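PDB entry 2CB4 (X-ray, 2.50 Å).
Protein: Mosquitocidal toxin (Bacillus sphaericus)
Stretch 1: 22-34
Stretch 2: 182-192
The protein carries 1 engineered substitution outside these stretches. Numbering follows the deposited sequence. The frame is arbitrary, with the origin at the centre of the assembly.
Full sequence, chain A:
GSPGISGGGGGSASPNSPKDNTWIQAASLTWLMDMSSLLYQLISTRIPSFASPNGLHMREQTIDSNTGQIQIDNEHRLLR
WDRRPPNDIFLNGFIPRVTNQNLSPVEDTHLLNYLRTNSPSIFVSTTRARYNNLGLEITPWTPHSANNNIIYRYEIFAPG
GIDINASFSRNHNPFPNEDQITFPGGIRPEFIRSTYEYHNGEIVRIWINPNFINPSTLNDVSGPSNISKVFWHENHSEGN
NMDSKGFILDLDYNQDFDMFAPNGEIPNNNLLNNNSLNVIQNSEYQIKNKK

Stretch 1 22-34: TWIQAASLTWLMD
Stretch 2 182-192: TFPGGIRPEFI

Two segments of one chain, at least 152 residues apart in sequence where they touch, bury 618 Å² between them. Residues 22-23 form a 3-10 segment, and a type I turn follows from Ile24 to Ala27. Residues 30-33 have helical phi/psi. In the second stretch, residues 182-184 belong to a strand that begins earlier in the chain, its last two residues overlap a type II turn from Phe183 to Gly186, and 189-191 is 3-10. The CA atoms of Ala27 and Gly185 lie 4.6 Å apart, those of Ala26 and Ile187 4.9 Å, and those of Ser28 and Arg188 5.0 Å.

Backbone polar groups carry much of the contact. Gly185 O accepts from two successive amides, Ser28 N at 2.7 Å and Leu29 N at 3.0 Å. Ala26 O accepts from Arg188 N at 2.9 Å. Ala26 O also takes a CA-H...O contact from Ile187 CA at 3.3 Å. Gly186 O receives a similar contact from Ala27 CA at 3.4 Å. Each turn is closed internally: Ala27 N donates to Ile24 O (3.2 Å) and Gly186 N to Phe183 O (3.1 Å).

The Arg188 side chain (chi1 m, chi2 t, chi3 m, chi4 -86°) reaches the carbonyls of Gln25 and Ala27. Arg188 NH1 donates to Ala27 O at 2.8 Å and Gln25 O at 3.0 Å. Arg188 NH2 adds a weak bond to Gln25 O at 3.4 Å. Both oxygens lie near the guanidinium plane. Arg188 NE is satisfied within its own stretch by Glu190 OE2, a 2.8 Å salt bridge.

The backbone angles of Gly185 (phi/psi 92/-4) by themselves call for glycine, since a CB would be jammed against the carbonyl O of Pro184; it would also clash with Ala27 CB and Leu32 CD1. Leu32 CD1 sits 3.6 Å from Gly185 CA. Apolar contacts add to the polar ones. Pro184 CG lies 4.0 Å from Trp23 CZ3, and Pro184 CB 3.9 Å from Ile24 CG2. Ala26 CB meets Phe191 CD2 at 3.9 Å and Phe183 CD1 at 4.1 Å.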

# COMPACT_ATOMS: atom_id res chain seq x y z
N THR A 22 -4.37 18.66 39.53
CA THR A 22 -4.92 17.51 40.25
C THR A 22 -6.09 16.86 39.53
O THR A 22 -6.22 15.64 39.53
CB THR A 22 -5.36 17.89 41.68
OG1 THR A 22 -4.22 18.39 42.39
CG2 THR A 22 -5.88 16.70 42.43
N TRP A 23 -6.94 17.69 38.94
CA TRP A 23 -8.14 17.21 38.27
C TRP A 23 -7.89 16.21 37.14
O TRP A 23 -8.75 15.34 36.86
CB TRP A 23 -9.02 18.39 37.81
CG TRP A 23 -8.38 19.25 36.74
CD1 TRP A 23 -7.23 19.95 36.84
CD2 TRP A 23 -8.90 19.52 35.42
NE1 TRP A 23 -6.97 20.61 35.66
CE2 TRP A 23 -7.98 20.36 34.78
CE3 TRP A 23 -10.05 19.10 34.72
CZ2 TRP A 23 -8.15 20.80 33.46
CZ3 TRP A 23 -10.23 19.56 33.41
CH2 TRP A 23 -9.29 20.41 32.80
N ILE A 24 -6.72 16.32 36.51
CA ILE A 24 -6.32 15.42 35.43
C ILE A 24 -5.08 14.57 35.77
O ILE A 24 -4.43 14.03 34.88
CB ILE A 24 -6.05 16.16 34.10
CG1 ILE A 24 -5.06 17.30 34.32
CG2 ILE A 24 -7.35 16.66 33.50
CD1 ILE A 24 -4.81 18.10 33.05
N GLN A 25 -4.75 14.44 37.05
CA GLN A 25 -3.58 13.66 37.42
C GLN A 25 -3.66 12.14 37.19
O GLN A 25 -2.63 11.45 37.17
CB GLN A 25 -3.18 13.95 38.88
CG GLN A 25 -2.07 14.96 38.98
CD GLN A 25 -1.76 15.39 40.40
OE1 GLN A 25 -1.96 14.63 41.36
NE2 GLN A 25 -1.26 16.61 40.55
N ALA A 26 -4.88 11.60 37.04
CA ALA A 26 -5.07 10.15 36.82
C ALA A 26 -4.89 9.81 35.34
O ALA A 26 -4.86 8.64 34.97
CB ALA A 26 -6.47 9.72 37.31
N ALA A 27 -4.79 10.84 34.51
CA ALA A 27 -4.69 10.68 33.06
C ALA A 27 -3.83 9.59 32.49
O ALA A 27 -2.63 9.43 32.82
CB ALA A 27 -4.38 12.01 32.37
N SER A 28 -4.45 8.88 31.57
CA SER A 28 -3.84 7.83 30.77
C SER A 28 -3.13 8.57 29.60
O SER A 28 -2.01 8.23 29.25
CB SER A 28 -4.93 6.91 30.22
OG SER A 28 -4.29 5.77 29.75
N LEU A 29 -3.79 9.59 29.03
CA LEU A 29 -3.18 10.44 27.98
C LEU A 29 -2.33 11.43 28.78
O LEU A 29 -2.76 12.54 29.07
CB LEU A 29 -4.29 11.20 27.21
CG LEU A 29 -5.38 10.34 26.56
CD1 LEU A 29 -6.29 11.19 25.66
CD2 LEU A 29 -4.73 9.19 25.76
N THR A 30 -1.15 10.98 29.19
CA THR A 30 -0.25 11.75 30.06
C THR A 30 0.18 13.13 29.55
O THR A 30 0.51 14.01 30.34
CB THR A 30 0.99 10.92 30.44
OG1 THR A 30 1.65 10.50 29.24
CG2 THR A 30 0.57 9.69 31.25
N TRP A 31 0.19 13.30 28.24
CA TRP A 31 0.56 14.58 27.67
C TRP A 31 -0.43 15.69 28.04
O TRP A 31 -0.09 16.87 27.94
CB TRP A 31 0.72 14.47 26.16
CG TRP A 31 -0.36 13.69 25.48
CD1 TRP A 31 -0.35 12.34 25.18
CD2 TRP A 31 -1.61 14.20 24.98
NE1 TRP A 31 -1.52 12.01 24.53
CE2 TRP A 31 -2.31 13.12 24.41
CE3 TRP A 31 -2.21 15.47 24.99
CZ2 TRP A 31 -3.55 13.26 23.83
CZ3 TRP A 31 -3.46 15.61 24.43
CH2 TRP A 31 -4.13 14.51 23.86
N LEU A 32 -1.62 15.33 28.49
CA LEU A 32 -2.63 16.32 28.89
C LEU A 32 -2.25 16.96 30.22
O LEU A 32 -2.61 18.09 30.48
CB LEU A 32 -3.97 15.63 29.11
CG LEU A 32 -4.89 15.40 27.92
CD1 LEU A 32 -6.21 14.92 28.48
CD2 LEU A 32 -5.05 16.69 27.13
N MSE A 33 -1.60 16.19 31.08
CA MSE A 33 -1.25 16.67 32.43
C MSE A 33 -0.44 17.96 32.53
O MSE A 33 -0.51 18.67 33.54
CB MSE A 33 -0.69 15.56 33.32
CG MSE A 33 -1.43 14.23 33.34
SE MSE A 33 -0.68 13.10 34.70
CE MSE A 33 1.10 13.08 34.14
N ASP A 34 0.33 18.27 31.50
CA ASP A 34 1.15 19.49 31.51
C ASP A 34 0.45 20.65 30.78
O ASP A 34 1.02 21.74 30.64
CB ASP A 34 2.49 19.22 30.84
CG ASP A 34 3.54 18.73 31.83
OD1 ASP A 34 3.18 18.32 32.97
OD2 ASP A 34 4.74 18.80 31.47
N THR A 182 -16.15 12.51 35.86
CA THR A 182 -15.50 12.36 34.56
C THR A 182 -14.00 12.63 34.62
O THR A 182 -13.57 13.55 35.35
CB THR A 182 -16.14 13.32 33.53
OG1 THR A 182 -17.54 13.05 33.43
CG2 THR A 182 -15.50 13.22 32.17
N PHE A 183 -13.22 11.83 33.85
CA PHE A 183 -11.77 11.95 33.81
C PHE A 183 -11.26 12.27 32.43
O PHE A 183 -11.20 11.41 31.57
CB PHE A 183 -11.11 10.68 34.35
CG PHE A 183 -11.35 10.45 35.81
CD1 PHE A 183 -10.38 10.77 36.77
CD2 PHE A 183 -12.57 9.95 36.25
CE1 PHE A 183 -10.62 10.58 38.12
CE2 PHE A 183 -12.82 9.75 37.61
CZ PHE A 183 -11.85 10.08 38.55
N PRO A 184 -10.86 13.53 32.23
CA PRO A 184 -10.31 13.93 30.93
C PRO A 184 -8.95 13.23 30.83
O PRO A 184 -8.12 13.33 31.75
CB PRO A 184 -10.14 15.47 31.08
CG PRO A 184 -11.01 15.87 32.23
CD PRO A 184 -10.95 14.68 33.17
N GLY A 185 -8.75 12.46 29.76
CA GLY A 185 -7.50 11.72 29.58
C GLY A 185 -7.54 10.29 30.15
O GLY A 185 -6.57 9.54 30.02
N GLY A 186 -8.64 9.92 30.79
CA GLY A 186 -8.77 8.57 31.33
C GLY A 186 -8.12 8.36 32.70
O GLY A 186 -7.78 9.32 33.40
N ILE A 187 -7.96 7.09 33.05
CA ILE A 187 -7.44 6.64 34.33
C ILE A 187 -6.39 5.53 34.17
O ILE A 187 -6.67 4.50 33.56
CB ILE A 187 -8.64 6.07 35.14
CG1 ILE A 187 -9.80 7.07 35.15
CG2 ILE A 187 -8.23 5.58 36.55
CD1 ILE A 187 -11.14 6.49 35.59
N ARG A 188 -5.21 5.72 34.74
CA ARG A 188 -4.15 4.71 34.67
C ARG A 188 -4.50 3.50 35.55
O ARG A 188 -5.24 3.63 36.52
CB ARG A 188 -2.84 5.36 35.07
CG ARG A 188 -2.42 6.42 34.04
CD ARG A 188 -0.97 6.86 34.24
NE ARG A 188 -0.70 7.27 35.62
CZ ARG A 188 -0.90 8.50 36.11
NH1 ARG A 188 -1.41 9.44 35.34
NH2 ARG A 188 -0.61 8.78 37.37
N PRO A 189 -3.97 2.32 35.21
CA PRO A 189 -4.32 1.09 35.96
C PRO A 189 -3.99 1.06 37.44
O PRO A 189 -4.61 0.31 38.22
CB PRO A 189 -3.58 -0.02 35.18
CG PRO A 189 -2.48 0.68 34.45
CD PRO A 189 -3.01 2.04 34.11
N GLU A 190 -2.99 1.82 37.86
CA GLU A 190 -2.60 1.83 39.28
C GLU A 190 -3.68 2.43 40.20
O GLU A 190 -3.61 2.31 41.40
CB GLU A 190 -1.21 2.46 39.50
CG GLU A 190 -1.11 3.96 39.17
CD GLU A 190 -0.65 4.22 37.77
OE1 GLU A 190 -0.83 3.33 36.91
OE2 GLU A 190 -0.13 5.34 37.52
N PHE A 191 -4.70 3.06 39.61
CA PHE A 191 -5.82 3.64 40.35
C PHE A 191 -7.05 2.71 40.38
O PHE A 191 -8.11 3.08 40.90
CB PHE A 191 -6.19 4.99 39.74
CG PHE A 191 -5.06 5.97 39.77
CD1 PHE A 191 -4.43 6.25 41.01
CD2 PHE A 191 -4.56 6.54 38.61
CE1 PHE A 191 -3.34 7.12 41.06
CE2 PHE A 191 -3.48 7.40 38.66
CZ PHE A 191 -2.85 7.68 39.89
N ILE A 192 -6.90 1.51 39.81
CA ILE A 192 -7.98 0.53 39.75
C ILE A 192 -7.62 -0.57 40.72
O ILE A 192 -6.65 -1.30 40.52
CB ILE A 192 -8.21 0.00 38.29
CG1 ILE A 192 -8.13 1.17 37.29
CG2 ILE A 192 -9.53 -0.75 38.20
CD1 ILE A 192 -8.26 0.75 35.81